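PDB 1Y9Z: alkaline serine protease from Pseudoalteromonas sp., which probably cleaves peptide bonds in proteins as a cold-adapted serine endopeptidase of the subtilisin family. Local coordinates for residues Leu16-Ile26 and Ser376-Pro387; Ile205-Leu216 and Ser355-Tyr365. One frame throughout, in Å; residues are numbered along the deposited sequence.

Contact 1: Leu16-Ile26 and Ser376-Pro387; sequences LSDSQAGNRTI and SGVATLVWSYHP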
# COMPACT_ATOMS: atom_id res chain seq x y z
N LEU A 16 -1.94 -8.16 18.04
CA LEU A 16 -1.99 -9.61 18.09
C LEU A 16 -0.57 -10.15 17.98
O LEU A 16 0.38 -9.38 17.84
CB LEU A 16 -2.85 -10.16 16.94
CG LEU A 16 -4.34 -9.81 16.96
CD1 LEU A 16 -5.02 -10.45 15.76
CD2 LEU A 16 -4.97 -10.30 18.26
N SER A 17 -0.42 -11.47 18.03
CA SER A 17 0.89 -12.10 17.93
C SER A 17 0.88 -13.20 16.88
O SER A 17 -0.04 -14.01 16.83
CB SER A 17 1.30 -12.70 19.27
OG SER A 17 2.45 -13.52 19.13
N ASP A 18 1.92 -13.23 16.04
CA ASP A 18 2.02 -14.23 14.99
C ASP A 18 2.79 -15.47 15.45
O ASP A 18 3.29 -16.23 14.63
CB ASP A 18 2.70 -13.64 13.74
CG ASP A 18 4.17 -13.30 13.97
OD1 ASP A 18 4.67 -13.50 15.10
OD2 ASP A 18 4.82 -12.83 13.02
N SER A 19 2.87 -15.67 16.76
CA SER A 19 3.61 -16.81 17.31
C SER A 19 3.17 -18.17 16.76
O SER A 19 3.97 -19.10 16.71
CB SER A 19 3.52 -16.83 18.84
OG SER A 19 2.22 -17.17 19.28
N GLN A 20 1.91 -18.28 16.35
CA GLN A 20 1.41 -19.55 15.83
C GLN A 20 1.26 -19.58 14.31
O GLN A 20 0.75 -20.55 13.75
CB GLN A 20 0.07 -19.89 16.48
CG GLN A 20 0.10 -19.95 18.00
CD GLN A 20 1.18 -20.88 18.53
OE1 GLN A 20 1.21 -22.07 18.20
NE2 GLN A 20 2.08 -20.34 19.34
N ALA A 21 1.71 -18.51 13.65
CA ALA A 21 1.59 -18.42 12.20
C ALA A 21 2.36 -19.50 11.45
O ALA A 21 2.21 -19.66 10.24
CB ALA A 21 2.03 -17.04 11.73
N GLY A 22 3.19 -20.25 12.17
CA GLY A 22 3.94 -21.32 11.54
C GLY A 22 3.02 -22.44 11.09
O GLY A 22 3.44 -23.33 10.34
N ASN A 23 1.77 -22.42 11.54
CA ASN A 23 0.84 -23.46 11.14
C ASN A 23 0.09 -23.07 9.86
O ASN A 23 -0.74 -23.83 9.36
CB ASN A 23 -0.14 -23.81 12.28
CG ASN A 23 -1.10 -22.68 12.64
OD1 ASN A 23 -1.53 -22.57 13.79
ND2 ASN A 23 -1.46 -21.87 11.66
N ARG A 24 0.41 -21.88 9.34
CA ARG A 24 -0.21 -21.37 8.12
C ARG A 24 0.85 -21.11 7.04
O ARG A 24 2.02 -20.89 7.34
CB ARG A 24 -0.93 -20.03 8.38
CG ARG A 24 -2.07 -20.05 9.39
CD ARG A 24 -3.27 -20.84 8.89
NE ARG A 24 -3.07 -22.28 9.02
CZ ARG A 24 -3.88 -23.19 8.52
NH1 ARG A 24 -3.62 -24.48 8.70
NH2 ARG A 24 -4.96 -22.83 7.85
N THR A 25 0.41 -21.13 5.79
CA THR A 25 1.30 -20.84 4.67
C THR A 25 0.56 -19.90 3.72
O THR A 25 -0.55 -20.20 3.29
CB THR A 25 1.70 -22.11 3.89
OG1 THR A 25 2.50 -22.96 4.72
CG2 THR A 25 2.52 -21.73 2.66
N ILE A 26 1.18 -18.76 3.43
CA ILE A 26 0.58 -17.81 2.50
C ILE A 26 1.46 -17.74 1.26
O ILE A 26 2.68 -17.62 1.35
CB ILE A 26 0.44 -16.40 3.14
CG1 ILE A 26 -0.09 -15.41 2.09
CG2 ILE A 26 1.77 -15.92 3.70
CD1 ILE A 26 -0.59 -14.11 2.66
N SER A 376 -4.82 -10.20 3.23
CA SER A 376 -4.36 -11.58 3.24
C SER A 376 -3.40 -11.83 4.40
O SER A 376 -3.36 -12.93 4.96
CB SER A 376 -3.70 -11.95 1.90
OG SER A 376 -2.59 -11.12 1.62
N GLY A 377 -2.63 -10.81 4.77
CA GLY A 377 -1.71 -10.96 5.89
C GLY A 377 -2.51 -11.14 7.16
O GLY A 377 -2.22 -12.04 7.96
N VAL A 378 -3.52 -10.31 7.35
CA VAL A 378 -4.38 -10.40 8.53
C VAL A 378 -5.16 -11.71 8.53
O VAL A 378 -5.35 -12.33 9.57
CB VAL A 378 -5.36 -9.21 8.61
CG1 VAL A 378 -6.46 -9.50 9.63
CG2 VAL A 378 -4.61 -7.95 9.01
N ALA A 379 -5.62 -12.13 7.35
CA ALA A 379 -6.38 -13.37 7.25
C ALA A 379 -5.53 -14.53 7.75
O ALA A 379 -6.00 -15.39 8.50
CB ALA A 379 -6.80 -13.62 5.80
N THR A 380 -4.27 -14.55 7.34
CA THR A 380 -3.34 -15.60 7.74
C THR A 380 -3.09 -15.54 9.24
O THR A 380 -3.10 -16.57 9.93
CB THR A 380 -2.00 -15.46 6.98
OG1 THR A 380 -2.26 -15.46 5.56
CG2 THR A 380 -1.07 -16.61 7.31
N LEU A 381 -2.87 -14.33 9.76
CA LEU A 381 -2.62 -14.13 11.18
C LEU A 381 -3.79 -14.61 12.03
O LEU A 381 -3.61 -15.36 12.99
CB LEU A 381 -2.36 -12.65 11.46
CG LEU A 381 -2.22 -12.21 12.92
CD1 LEU A 381 -1.08 -12.97 13.60
CD2 LEU A 381 -1.96 -10.71 12.96
N VAL A 382 -4.99 -14.19 11.67
CA VAL A 382 -6.19 -14.58 12.40
C VAL A 382 -6.41 -16.08 12.31
O VAL A 382 -6.73 -16.74 13.30
CB VAL A 382 -7.43 -13.84 11.85
CG1 VAL A 382 -8.70 -14.40 12.48
CG2 VAL A 382 -7.31 -12.35 12.15
N TRP A 383 -6.22 -16.64 11.12
CA TRP A 383 -6.42 -18.06 10.90
C TRP A 383 -5.45 -18.90 11.74
O TRP A 383 -5.79 -20.02 12.14
CB TRP A 383 -6.23 -18.39 9.42
CG TRP A 383 -6.91 -19.65 8.95
CD1 TRP A 383 -7.54 -20.59 9.72
CD2 TRP A 383 -7.02 -20.09 7.60
NE1 TRP A 383 -8.05 -21.59 8.92
CE2 TRP A 383 -7.74 -21.31 7.62
CE3 TRP A 383 -6.58 -19.58 6.37
CZ2 TRP A 383 -8.04 -22.03 6.45
CZ3 TRP A 383 -6.88 -20.30 5.21
CH2 TRP A 383 -7.60 -21.51 5.26
N SER A 384 -4.26 -18.38 12.01
CA SER A 384 -3.27 -19.13 12.79
C SER A 384 -3.75 -19.42 14.21
O SER A 384 -3.27 -20.36 14.84
CB SER A 384 -1.93 -18.38 12.83
OG SER A 384 -1.97 -17.25 13.68
N TYR A 385 -4.69 -18.62 14.70
CA TYR A 385 -5.23 -18.83 16.04
C TYR A 385 -6.28 -19.95 16.02
O TYR A 385 -6.57 -20.55 17.06
CB TYR A 385 -5.90 -17.57 16.59
CG TYR A 385 -4.96 -16.50 17.11
CD1 TYR A 385 -4.37 -15.57 16.25
CD2 TYR A 385 -4.71 -16.38 18.48
CE1 TYR A 385 -3.55 -14.55 16.75
CE2 TYR A 385 -3.89 -15.37 18.98
CZ TYR A 385 -3.32 -14.45 18.11
OH TYR A 385 -2.54 -13.44 18.61
N HIS A 386 -6.83 -20.21 14.85
CA HIS A 386 -7.86 -21.24 14.69
C HIS A 386 -7.71 -21.98 13.37
O HIS A 386 -8.58 -21.89 12.50
CB HIS A 386 -9.24 -20.60 14.77
CG HIS A 386 -9.54 -19.97 16.09
ND1 HIS A 386 -9.79 -20.70 17.23
CD2 HIS A 386 -9.60 -18.67 16.47
CE1 HIS A 386 -9.99 -19.89 18.25
NE2 HIS A 386 -9.88 -18.64 17.81
N PRO A 387 -6.62 -22.74 13.21
CA PRO A 387 -6.36 -23.49 11.98
C PRO A 387 -7.38 -24.59 11.69
O PRO A 387 -7.39 -25.16 10.60
CB PRO A 387 -4.96 -24.05 12.21
CG PRO A 387 -4.92 -24.25 13.70
CD PRO A 387 -5.55 -22.97 14.20
O HOH W 1 -0.25 -16.56 15.74

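Contact 2: Ile205-Leu216 and Ser355-Tyr365; sequences ILSTVTVGEGRL and SNQGNQDYEYY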
# COMPACT_ATOMS: atom_id res chain seq x y z
N ILE A 205 1.21 3.76 1.06
CA ILE A 205 1.62 2.59 1.83
C ILE A 205 3.13 2.39 1.74
O ILE A 205 3.67 2.08 0.67
CB ILE A 205 0.91 1.31 1.32
CG1 ILE A 205 -0.61 1.50 1.36
CG2 ILE A 205 1.33 0.11 2.16
CD1 ILE A 205 -1.16 1.93 2.71
N LEU A 206 3.82 2.57 2.86
CA LEU A 206 5.26 2.40 2.92
C LEU A 206 5.61 0.93 3.11
O LEU A 206 5.04 0.26 3.97
CB LEU A 206 5.85 3.21 4.08
CG LEU A 206 7.35 3.07 4.33
CD1 LEU A 206 8.12 3.65 3.15
CD2 LEU A 206 7.72 3.80 5.62
N SER A 207 6.53 0.42 2.30
CA SER A 207 6.95 -0.97 2.42
C SER A 207 8.31 -1.17 1.78
O SER A 207 8.92 -0.24 1.25
CB SER A 207 5.93 -1.91 1.78
OG SER A 207 6.23 -3.27 2.09
N THR A 208 8.78 -2.41 1.84
CA THR A 208 10.06 -2.81 1.26
C THR A 208 9.99 -2.84 -0.26
O THR A 208 8.95 -3.17 -0.84
CB THR A 208 10.42 -4.23 1.72
OG1 THR A 208 9.30 -5.09 1.51
CG2 THR A 208 10.78 -4.25 3.20
N VAL A 209 11.09 -2.48 -0.91
CA VAL A 209 11.18 -2.57 -2.36
C VAL A 209 12.57 -3.11 -2.67
O VAL A 209 13.44 -3.12 -1.80
CB VAL A 209 11.00 -1.20 -3.08
CG1 VAL A 209 9.59 -0.68 -2.85
CG2 VAL A 209 12.05 -0.21 -2.60
N THR A 210 12.77 -3.58 -3.89
CA THR A 210 14.07 -4.11 -4.30
C THR A 210 15.15 -3.12 -3.87
O THR A 210 15.03 -1.91 -4.12
CB THR A 210 14.11 -4.32 -5.81
OG1 THR A 210 13.04 -5.20 -6.18
CG2 THR A 210 15.44 -4.92 -6.25
N VAL A 211 16.20 -3.63 -3.24
CA VAL A 211 17.28 -2.79 -2.74
C VAL A 211 17.76 -1.73 -3.72
O VAL A 211 18.10 -2.02 -4.87
CB VAL A 211 18.48 -3.66 -2.30
CG1 VAL A 211 19.67 -2.78 -1.92
CG2 VAL A 211 18.08 -4.54 -1.12
N GLY A 212 17.75 -0.48 -3.25
CA GLY A 212 18.20 0.64 -4.05
C GLY A 212 17.20 1.27 -5.00
O GLY A 212 17.50 2.31 -5.59
N GLU A 213 16.02 0.68 -5.15
CA GLU A 213 15.04 1.23 -6.08
C GLU A 213 13.98 2.11 -5.43
O GLU A 213 13.12 2.66 -6.12
CB GLU A 213 14.35 0.09 -6.84
CG GLU A 213 15.31 -0.73 -7.69
CD GLU A 213 14.62 -1.72 -8.61
OE1 GLU A 213 15.30 -2.24 -9.52
OE2 GLU A 213 13.41 -1.98 -8.42
N GLY A 214 14.06 2.25 -4.12
CA GLY A 214 13.08 3.05 -3.40
C GLY A 214 13.37 4.53 -3.28
O GLY A 214 14.35 5.04 -3.83
N ARG A 215 12.51 5.21 -2.54
CA ARG A 215 12.64 6.64 -2.33
C ARG A 215 11.94 6.99 -1.03
O ARG A 215 10.90 6.43 -0.71
CB ARG A 215 11.99 7.37 -3.50
CG ARG A 215 12.33 8.83 -3.58
CD ARG A 215 11.54 9.49 -4.68
NE ARG A 215 11.87 10.90 -4.75
CZ ARG A 215 11.03 11.84 -5.17
NH1 ARG A 215 11.42 13.11 -5.20
NH2 ARG A 215 9.81 11.51 -5.56
N LEU A 216 12.53 7.92 -0.28
CA LEU A 216 11.94 8.33 0.99
C LEU A 216 12.02 9.84 1.14
O LEU A 216 12.66 10.52 0.35
CB LEU A 216 12.66 7.65 2.15
CG LEU A 216 12.53 6.13 2.23
CD1 LEU A 216 13.43 5.58 3.32
CD2 LEU A 216 11.08 5.75 2.49
N SER A 355 13.64 16.92 2.97
CA SER A 355 14.49 16.16 2.08
C SER A 355 13.82 14.98 1.40
O SER A 355 12.99 14.29 1.98
CB SER A 355 15.71 15.65 2.85
OG SER A 355 15.31 14.80 3.91
N ASN A 356 14.20 14.78 0.14
CA ASN A 356 13.72 13.65 -0.65
C ASN A 356 15.00 12.89 -0.96
O ASN A 356 15.99 13.48 -1.39
CB ASN A 356 13.06 14.10 -1.95
CG ASN A 356 11.68 14.67 -1.74
OD1 ASN A 356 10.99 14.33 -0.78
ND2 ASN A 356 11.25 15.54 -2.65
N GLN A 357 14.99 11.58 -0.74
CA GLN A 357 16.18 10.77 -0.98
C GLN A 357 15.89 9.57 -1.86
O GLN A 357 14.94 8.83 -1.63
CB GLN A 357 16.75 10.30 0.36
CG GLN A 357 17.17 11.43 1.28
CD GLN A 357 17.50 10.96 2.68
OE1 GLN A 357 18.33 10.07 2.87
NE2 GLN A 357 16.85 11.55 3.68
N GLY A 358 16.72 9.39 -2.89
CA GLY A 358 16.55 8.26 -3.78
C GLY A 358 17.47 7.13 -3.36
O GLY A 358 18.14 7.21 -2.33
N ASN A 359 17.50 6.07 -4.17
CA ASN A 359 18.36 4.92 -3.90
C ASN A 359 18.07 4.28 -2.54
O ASN A 359 18.97 3.76 -1.88
CB ASN A 359 19.83 5.34 -3.98
CG ASN A 359 20.77 4.15 -4.14
OD1 ASN A 359 20.68 3.40 -5.12
ND2 ASN A 359 21.69 3.99 -3.20
N GLN A 360 16.81 4.32 -2.12
CA GLN A 360 16.42 3.74 -0.83
C GLN A 360 15.94 2.30 -0.97
O GLN A 360 15.81 1.78 -2.09
CB GLN A 360 15.34 4.59 -0.18
CG GLN A 360 15.78 6.01 0.13
CD GLN A 360 16.99 6.06 1.03
OE1 GLN A 360 16.95 5.59 2.17
NE2 GLN A 360 18.09 6.62 0.53
N ASP A 361 15.67 1.65 0.16
CA ASP A 361 15.21 0.26 0.15
C ASP A 361 13.74 0.12 0.56
O ASP A 361 13.26 -0.98 0.81
CB ASP A 361 16.10 -0.58 1.08
CG ASP A 361 17.58 -0.42 0.75
OD1 ASP A 361 17.91 -0.23 -0.43
OD2 ASP A 361 18.41 -0.51 1.68
N TYR A 362 13.05 1.25 0.60
CA TYR A 362 11.63 1.30 0.96
C TYR A 362 10.99 2.38 0.11
O TYR A 362 11.68 3.25 -0.43
CB TYR A 362 11.47 1.66 2.44
CG TYR A 362 12.22 0.72 3.36
CD1 TYR A 362 11.62 -0.45 3.83
CD2 TYR A 362 13.55 0.97 3.69
CE1 TYR A 362 12.34 -1.35 4.61
CE2 TYR A 362 14.27 0.07 4.47
CZ TYR A 362 13.66 -1.08 4.92
OH TYR A 362 14.38 -1.98 5.67
N GLU A 363 9.67 2.33 -0.03
CA GLU A 363 8.98 3.34 -0.82
C GLU A 363 7.49 3.32 -0.58
O GLU A 363 6.92 2.30 -0.19
CB GLU A 363 9.26 3.13 -2.31
CG GLU A 363 8.83 4.30 -3.19
CD GLU A 363 9.26 4.17 -4.63
OE1 GLU A 363 9.04 5.14 -5.40
OE2 GLU A 363 9.81 3.11 -5.01
N TYR A 364 6.86 4.47 -0.80
CA TYR A 364 5.42 4.60 -0.66
C TYR A 364 4.77 4.25 -2.00
O TYR A 364 5.19 4.75 -3.05
CB TYR A 364 5.03 6.04 -0.30
CG TYR A 364 5.17 6.38 1.16
CD1 TYR A 364 6.37 6.87 1.68
CD2 TYR A 364 4.11 6.20 2.03
CE1 TYR A 364 6.50 7.17 3.04
CE2 TYR A 364 4.22 6.49 3.38
CZ TYR A 364 5.42 6.97 3.88
OH TYR A 364 5.52 7.24 5.23
N TYR A 365 3.77 3.37 -1.95
CA TYR A 365 3.02 2.95 -3.13
C TYR A 365 1.53 3.16 -2.85
O TYR A 365 1.11 3.18 -1.70
CB TYR A 365 3.18 1.45 -3.41
CG TYR A 365 4.41 0.98 -4.15
CD1 TYR A 365 4.43 -0.30 -4.71
CD2 TYR A 365 5.56 1.77 -4.26
CE1 TYR A 365 5.55 -0.79 -5.36
CE2 TYR A 365 6.70 1.28 -4.92
CZ TYR A 365 6.68 -0.00 -5.46
OH TYR A 365 7.78 -0.52 -6.09
O HOH W 2 11.71 5.22 -6.72
O HOH W 3 15.44 6.00 -6.18
O HOH W 4 8.18 6.94 -1.15

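Contact 1: Leu16-Ile26 and Ser376-Pro387
Arg-24 meets Trp-383 at about a right angle, its guanidinium plane turned 68° from the indole. Arg-24 NH2 stands over the indole face, 3.2 Å from Trp-383 CE2, and Arg-24 CZ lies nearly on the normal of the five-membered ring, 4.4 Å from its centroid, a cation-pi contact. Bends at chi2 and chi3 fold the chain back, which brings CD over the same ring as a CH-pi contact and lets Arg-24 NE donate to Asn-23 O at 2.8 Å. Pro-387 CB packs over one face of the guanidinium. A leucine here would probably leave the indole face without its cation and Asn-23 O without the NE donor. At the other end, Ser-17 N donates a nearly straight hydrogen bond to Tyr-385 OH (3.0 Å, 167°), while Leu-16 CB lies against this hydroxyl and Leu-381 CD2. Between the ends, Ser-384 CB presses on Ala-21 CA at 3.6 Å, and a water joins Ser-384 OG to Ser-17 O and Gln-20 N. Ile-26 CD1 reaches Thr-380 OG1. The loop and the start of strand 25-30 thus lie along the C-terminal half of helix 368-385, with strands 125-128 and 152-156 packed beside it and helix 421-430 bordering Leu-16 and Tyr-385.

Contact 2: Ile205-Leu216 and Ser355-Tyr365
Gly-212 N donates to Asp-361 OD1 at 2.8 Å, meeting the carboxylate oxygen nearly along its C-O axis, tying turn 210-213 to an acidic side chain. Next to it Gly-214 N donates to Gln-360 O at 2.7 Å and Arg-215 N to Tyr-362 O. Paired backbone bonds continue on both sides: Ile-205 with Tyr-365 and Ser-207 with Glu-363, then Leu-216 with Gln-357. Waters extend the network, one linking Glu-213 O to Glu-363 OE1 and another Arg-215 O to Tyr-364 N. Glycine suits position 214, since a CB there would run into Tyr-362 O. Farther out, Leu-206 CB sits over the Tyr-364 ring, 3.8 Å from its centroid, and Thr-208 CG2 touches Tyr-362 CE1 at 3.6 Å. Val-209 CG1 approaches Tyr-365 OH at 3.7 Å. With CG anti to the backbone N (chi1 -167°) and the chain extended as far as NE, Arg-215 hydrogen-bonds Asn-250 OD1 through NE and His-234 O through NH2. Two antiparallel ladders of different sheets, linked by the type II turn and the corner at Asn-359, with a classic bulge (Glu-213 and Gly-214 facing Gln-360) beginning the 214-216/355-358 pairing, are consistent with the place where the chain enters and leaves the inserted beta-barrel domain.

How the contacts relate
Both contacts bring together segments distant in sequence, and contact 2 is nested within the chain loop that contact 1 closes; their centres are about 28 Å apart and they do not touch. Both are partly buried, but contact 1 lies farther out, its centre about 20 Å from the centre of the chain, against about 13 Å for contact 2. In contact 1 loop and helix meet chiefly through side chains, with one clear direct hydrogen bond, whereas contact 2 is strand pairing dominated by backbone bonds. Consecutive elements tie them: strand 362-365 leads into helix 368-385, whose beginning carries Thr-368 and Ser-369 of the pocket that binds phenylmethanesulfonic acid and whose far end is packed in contact 1.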